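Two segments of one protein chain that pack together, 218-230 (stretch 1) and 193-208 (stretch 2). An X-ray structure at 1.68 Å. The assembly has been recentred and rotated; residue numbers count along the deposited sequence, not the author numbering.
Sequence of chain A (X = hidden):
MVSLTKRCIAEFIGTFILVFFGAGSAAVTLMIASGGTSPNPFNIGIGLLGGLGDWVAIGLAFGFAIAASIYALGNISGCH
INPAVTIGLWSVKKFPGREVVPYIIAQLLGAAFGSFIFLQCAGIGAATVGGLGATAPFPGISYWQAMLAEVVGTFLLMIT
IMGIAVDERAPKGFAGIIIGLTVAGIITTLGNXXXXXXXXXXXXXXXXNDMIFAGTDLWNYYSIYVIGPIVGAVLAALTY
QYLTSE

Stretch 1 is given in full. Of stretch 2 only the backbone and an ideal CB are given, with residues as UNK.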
# COMPACT_ATOMS: atom_id res chain seq x y z
N LEU A 218 -6.22 -15.88 28.12
CA LEU A 218 -5.40 -16.43 27.04
C LEU A 218 -3.96 -16.70 27.47
O LEU A 218 -3.13 -17.13 26.67
CB LEU A 218 -5.39 -15.45 25.85
CG LEU A 218 -6.74 -15.05 25.25
CD1 LEU A 218 -6.55 -13.87 24.29
CD2 LEU A 218 -7.35 -16.23 24.53
N TRP A 219 -3.66 -16.46 28.75
CA TRP A 219 -2.31 -16.63 29.26
C TRP A 219 -1.65 -17.98 29.01
O TRP A 219 -0.43 -18.09 28.98
CB TRP A 219 -2.29 -16.31 30.76
CG TRP A 219 -2.61 -14.87 31.02
CD1 TRP A 219 -3.75 -14.38 31.61
CD2 TRP A 219 -1.81 -13.73 30.69
NE1 TRP A 219 -3.70 -13.00 31.65
CE2 TRP A 219 -2.52 -12.58 31.09
CE3 TRP A 219 -0.56 -13.57 30.08
CZ2 TRP A 219 -2.02 -11.29 30.91
CZ3 TRP A 219 -0.06 -12.29 29.90
CH2 TRP A 219 -0.79 -11.16 30.32
N ASN A 220 -2.46 -19.01 28.81
CA ASN A 220 -1.94 -20.35 28.54
C ASN A 220 -1.21 -20.40 27.20
O ASN A 220 -0.45 -21.33 26.93
CB ASN A 220 -3.09 -21.35 28.58
CG ASN A 220 -4.41 -20.73 28.16
OD1 ASN A 220 -4.65 -20.48 26.98
ND2 ASN A 220 -5.27 -20.46 29.14
N TYR A 221 -1.44 -19.39 26.36
CA TYR A 221 -0.80 -19.32 25.05
C TYR A 221 0.36 -18.33 25.02
O TYR A 221 1.14 -18.30 24.06
CB TYR A 221 -1.81 -18.86 23.99
CG TYR A 221 -2.99 -19.78 23.77
CD1 TYR A 221 -2.82 -21.06 23.25
CD2 TYR A 221 -4.29 -19.35 24.05
CE1 TYR A 221 -3.92 -21.90 23.01
CE2 TYR A 221 -5.39 -20.17 23.82
CZ TYR A 221 -5.20 -21.44 23.30
OH TYR A 221 -6.29 -22.25 23.05
N TYR A 222 0.49 -17.53 26.07
CA TYR A 222 1.53 -16.51 26.11
C TYR A 222 2.96 -16.98 25.83
O TYR A 222 3.73 -16.24 25.21
CB TYR A 222 1.47 -15.74 27.44
CG TYR A 222 2.25 -14.43 27.40
CD1 TYR A 222 2.01 -13.49 26.40
CD2 TYR A 222 3.24 -14.16 28.34
CE1 TYR A 222 2.75 -12.31 26.32
CE2 TYR A 222 3.99 -12.98 28.28
CZ TYR A 222 3.74 -12.06 27.26
OH TYR A 222 4.49 -10.91 27.17
N SER A 223 3.33 -18.18 26.27
CA SER A 223 4.69 -18.67 26.03
C SER A 223 5.02 -18.70 24.53
O SER A 223 6.17 -18.53 24.14
CB SER A 223 4.88 -20.06 26.65
OG SER A 223 3.95 -20.99 26.13
N ILE A 224 4.01 -18.92 23.70
CA ILE A 224 4.20 -18.95 22.25
C ILE A 224 4.76 -17.61 21.78
O ILE A 224 5.69 -17.55 20.98
CB ILE A 224 2.86 -19.18 21.52
CG1 ILE A 224 2.36 -20.60 21.77
CG2 ILE A 224 3.03 -18.90 20.02
CD1 ILE A 224 0.95 -20.84 21.25
N TYR A 225 4.16 -16.54 22.30
CA TYR A 225 4.51 -15.18 21.93
C TYR A 225 5.69 -14.56 22.67
O TYR A 225 6.01 -13.39 22.49
CB TYR A 225 3.25 -14.33 22.05
CG TYR A 225 2.13 -14.93 21.25
CD1 TYR A 225 2.15 -14.89 19.85
CD2 TYR A 225 1.10 -15.65 21.86
CE1 TYR A 225 1.19 -15.55 19.09
CE2 TYR A 225 0.13 -16.32 21.11
CZ TYR A 225 0.18 -16.26 19.72
OH TYR A 225 -0.75 -16.93 18.97
N VAL A 226 6.33 -15.36 23.52
CA VAL A 226 7.51 -14.92 24.24
C VAL A 226 8.68 -15.68 23.64
O VAL A 226 9.62 -15.09 23.12
CB VAL A 226 7.42 -15.24 25.75
CG1 VAL A 226 8.72 -14.86 26.44
CG2 VAL A 226 6.26 -14.48 26.38
N ILE A 227 8.59 -17.01 23.68
CA ILE A 227 9.64 -17.86 23.15
C ILE A 227 9.80 -17.74 21.63
O ILE A 227 10.91 -17.59 21.13
CB ILE A 227 9.38 -19.35 23.51
CG1 ILE A 227 9.25 -19.50 25.02
CG2 ILE A 227 10.53 -20.21 23.00
CD1 ILE A 227 8.88 -20.91 25.47
N GLY A 228 8.68 -17.81 20.91
CA GLY A 228 8.73 -17.72 19.46
C GLY A 228 9.47 -16.49 18.94
O GLY A 228 10.46 -16.61 18.20
N PRO A 229 9.01 -15.29 19.31
CA PRO A 229 9.67 -14.06 18.85
C PRO A 229 11.12 -13.93 19.29
O PRO A 229 11.99 -13.56 18.51
CB PRO A 229 8.78 -12.96 19.43
CG PRO A 229 7.41 -13.60 19.40
CD PRO A 229 7.71 -14.98 19.94
N ILE A 230 11.40 -14.25 20.55
CA ILE A 230 12.77 -14.13 21.04
C ILE A 230 13.71 -15.08 20.30
O ILE A 230 14.81 -14.69 19.91
CB ILE A 230 12.84 -14.38 22.56
CG1 ILE A 230 12.11 -13.24 23.29
CG2 ILE A 230 14.29 -14.44 23.02
CD1 ILE A 230 12.05 -13.40 24.81
N UNK A 193 -2.88 -17.54 11.20
CA UNK A 193 -2.26 -18.76 11.72
C UNK A 193 -2.01 -18.59 13.22
O UNK A 193 -2.59 -19.31 14.04
CB UNK A 193 -0.96 -19.07 10.98
N UNK A 194 -1.19 -17.61 13.59
CA UNK A 194 -0.86 -17.37 14.99
C UNK A 194 -1.27 -15.98 15.47
O UNK A 194 -1.12 -15.65 16.65
CB UNK A 194 0.64 -17.56 15.20
N UNK A 195 -1.78 -15.16 14.56
CA UNK A 195 -2.14 -13.80 14.93
C UNK A 195 -0.98 -12.89 14.56
O UNK A 195 -1.10 -11.67 14.58
CB UNK A 195 -2.48 -13.69 16.42
N UNK A 196 0.16 -13.51 14.24
CA UNK A 196 1.38 -12.80 13.84
C UNK A 196 1.79 -11.68 14.79
O UNK A 196 1.85 -10.51 14.39
CB UNK A 196 1.19 -12.22 12.44
N UNK A 197 2.08 -12.04 16.03
CA UNK A 197 2.49 -11.08 17.05
C UNK A 197 3.89 -10.51 16.82
O UNK A 197 4.07 -9.30 16.74
CB UNK A 197 2.43 -11.74 18.43
N UNK A 198 4.88 -11.41 16.74
CA UNK A 198 6.29 -11.06 16.54
C UNK A 198 6.78 -10.17 17.67
O UNK A 198 7.90 -9.66 17.61
CB UNK A 198 6.49 -10.36 15.19
N UNK A 199 5.96 -10.02 18.71
CA UNK A 199 6.27 -9.06 19.77
C UNK A 199 5.63 -9.43 21.11
O UNK A 199 4.42 -9.35 21.27
CB UNK A 199 5.81 -7.66 19.35
N UNK A 200 6.45 -9.81 22.11
CA UNK A 200 5.90 -10.18 23.42
C UNK A 200 5.04 -9.10 24.09
O UNK A 200 4.07 -9.41 24.77
CB UNK A 200 7.05 -10.54 24.36
N UNK A 201 5.40 -7.83 23.90
CA UNK A 201 4.65 -6.74 24.51
C UNK A 201 3.32 -6.52 23.78
O UNK A 201 2.28 -6.28 24.42
CB UNK A 201 5.48 -5.45 24.50
N UNK A 202 3.35 -6.61 22.46
CA UNK A 202 2.15 -6.42 21.64
C UNK A 202 1.09 -7.48 21.98
O UNK A 202 -0.10 -7.26 21.76
CB UNK A 202 2.51 -6.48 20.15
N UNK A 203 1.53 -8.61 22.52
CA UNK A 203 0.59 -9.66 22.91
C UNK A 203 0.16 -9.44 24.36
O UNK A 203 -1.00 -9.60 24.71
CB UNK A 203 1.21 -11.05 22.73
N UNK A 204 1.12 -9.04 25.20
CA UNK A 204 0.87 -8.78 26.62
C UNK A 204 -0.26 -7.78 26.88
O UNK A 204 -1.15 -8.03 27.70
CB UNK A 204 2.15 -8.27 27.27
N UNK A 205 -0.21 -6.64 26.20
CA UNK A 205 -1.22 -5.61 26.39
C UNK A 205 -2.65 -6.10 26.23
O UNK A 205 -3.46 -5.98 27.15
CB UNK A 205 -0.97 -4.47 25.40
N UNK A 206 -2.99 -6.64 25.05
CA UNK A 206 -4.34 -7.15 24.80
C UNK A 206 -4.72 -8.29 25.75
O UNK A 206 -5.86 -8.37 26.20
CB UNK A 206 -4.45 -7.63 23.35
N UNK A 207 -3.77 -9.17 26.06
CA UNK A 207 -4.03 -10.28 26.97
C UNK A 207 -4.47 -9.75 28.33
O UNK A 207 -5.46 -10.22 28.90
CB UNK A 207 -2.79 -11.16 27.12
N UNK A 208 -3.74 -8.77 28.85
CA UNK A 208 -4.06 -8.18 30.15
C UNK A 208 -5.44 -7.54 30.16
O UNK A 208 -6.26 -7.83 31.04
CB UNK A 208 -3.01 -7.14 30.53

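Position 193 has nothing of stretch 1 near its CB, so the contact sets no rule there; it is I193. At 194 the CB points toward stretch 1 and lies 4.1 Å from Y225 OH, while the 194 carbonyl takes that hydroxyl's hydrogen bond (Y225 OH to O of 194, 2.7 Å). A small residue, polar or not, suits the spot; S194 fills it, its OG accepting from the backbone N of 196. Position 195 has phi 96°, and a CB would jam against the preceding carbonyl: G195. The CB of 196 points away from stretch 1, which leaves the choice free, but the left-handed backbone (phi 50°, psi 62°) favours glycine, Asn or Asp and suits beta-branched residues poorly; S196 takes it nonetheless.

Position 197 faces the Y225 ring, its CB 3.5 Å from Y225 CD1. So tight a fit favours alanine, serine or perhaps cysteine. S197 turns its hydroxyl to its own stretch, where S197 OG accepts from the backbone N of 199 (3.0 Å). At 198 the CB points away and phi is positive, which glycine or asparagine tolerates best, yet the residue is L198; its backbone C packs 3.9 Å from P229 CB. Position 199 also looks away, just before a helix, where a cap such as Asp, Asn, Ser or Thr is apt. N199 OD1 accepts from the backbone N of 202 (3.0 Å) and, weakly, from that of 201.

Position 200, in the first helical turn with phi -57°, lies near V226 and the carbonyl of Y225. A compact apolar residue fits, proline included, since no backbone donor is needed so early. P200 sets its CG 3.2 Å from Y225 O, and its carbonyl O accepts from Y222 OH at 2.9 Å. Positions 201 and 202 have no CB neighbours in stretch 1: A201 and R202.

At 203 the CB points between Y225 CB (3.9 Å) and Y222 CE1 (4.1 Å), room for Ala, Ser, Thr or Val. T203 lays CG2 3.8 Å from Y222 CD1 and shares a hydrogen bond between its OG1 and S197 OG (2.7 Å). Position 204 points sideways, near Y222 OH and the W219 ring; a large apolar or aromatic group could reach the indole. F204 does, CD1 3.6 Å from W219 CH2. Positions 205 and 206 stay clear of stretch 1: G205 and P206, the latter at a helix kink.

Position 207 aims at a space lined by L218, W219 and Y222, inviting a long aromatic. Y207 is the residue most covered by the other stretch: L218 CB sits over its ring, 3.7 Å from Y207 CZ, and its edge meets the W219 face. At 208, with W219 CZ2 4.3 Å from the CB, a medium apolar residue suits; it is L208.

Stretch 2, residues 193-208: ISGSSLNPARTFGPYL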
# COMPACT_ATOMS: atom_id res chain seq x y z
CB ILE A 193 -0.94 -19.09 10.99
CG1 ILE A 193 -1.24 -19.42 9.52
CG2 ILE A 193 -0.26 -20.29 11.65
CD1 ILE A 193 -0.01 -19.74 8.69
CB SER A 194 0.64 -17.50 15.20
OG SER A 194 1.31 -16.45 14.51
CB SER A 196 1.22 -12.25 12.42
OG SER A 196 2.42 -11.64 11.98
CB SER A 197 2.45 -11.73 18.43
OG SER A 197 3.18 -10.95 19.36
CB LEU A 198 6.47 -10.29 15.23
CG LEU A 198 5.65 -10.68 13.99
CD1 LEU A 198 6.02 -9.74 12.84
CD2 LEU A 198 5.93 -12.14 13.62
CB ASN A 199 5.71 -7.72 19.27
CG ASN A 199 6.09 -6.55 20.14
OD1 ASN A 199 6.17 -6.65 21.36
ND2 ASN A 199 6.30 -5.41 19.50
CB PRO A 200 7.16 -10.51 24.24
CG PRO A 200 8.11 -11.04 23.19
CD PRO A 200 7.91 -10.03 22.07
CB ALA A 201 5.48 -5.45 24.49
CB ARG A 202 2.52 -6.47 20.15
CG ARG A 202 1.33 -6.52 19.19
CD ARG A 202 1.04 -7.96 18.78
NE ARG A 202 -0.06 -8.07 17.82
CZ ARG A 202 -1.35 -8.10 18.15
NH1 ARG A 202 -1.72 -8.02 19.43
NH2 ARG A 202 -2.28 -8.22 17.21
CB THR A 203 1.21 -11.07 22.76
OG1 THR A 203 1.48 -11.33 21.38
CG2 THR A 203 0.25 -12.13 23.29
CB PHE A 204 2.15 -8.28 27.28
CG PHE A 204 1.97 -7.84 28.71
CD1 PHE A 204 1.87 -8.78 29.73
CD2 PHE A 204 1.90 -6.48 29.03
CE1 PHE A 204 1.70 -8.37 31.06
CE2 PHE A 204 1.73 -6.07 30.35
CZ PHE A 204 1.63 -7.01 31.37
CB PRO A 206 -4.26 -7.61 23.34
CG PRO A 206 -3.30 -6.61 22.75
CD PRO A 206 -2.22 -6.55 23.80
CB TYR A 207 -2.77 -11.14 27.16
CG TYR A 207 -2.61 -12.27 26.16
CD1 TYR A 207 -3.11 -12.17 24.86
CD2 TYR A 207 -1.94 -13.44 26.52
CE1 TYR A 207 -2.93 -13.21 23.94
CE2 TYR A 207 -1.75 -14.47 25.61
CZ TYR A 207 -2.25 -14.36 24.33
OH TYR A 207 -2.06 -15.39 23.44
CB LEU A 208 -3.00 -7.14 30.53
CG LEU A 208 -3.20 -6.44 31.89
CD1 LEU A 208 -3.20 -7.48 33.00
CD2 LEU A 208 -2.09 -5.42 32.12
O HOH W 1 -6.17 -13.01 28.55
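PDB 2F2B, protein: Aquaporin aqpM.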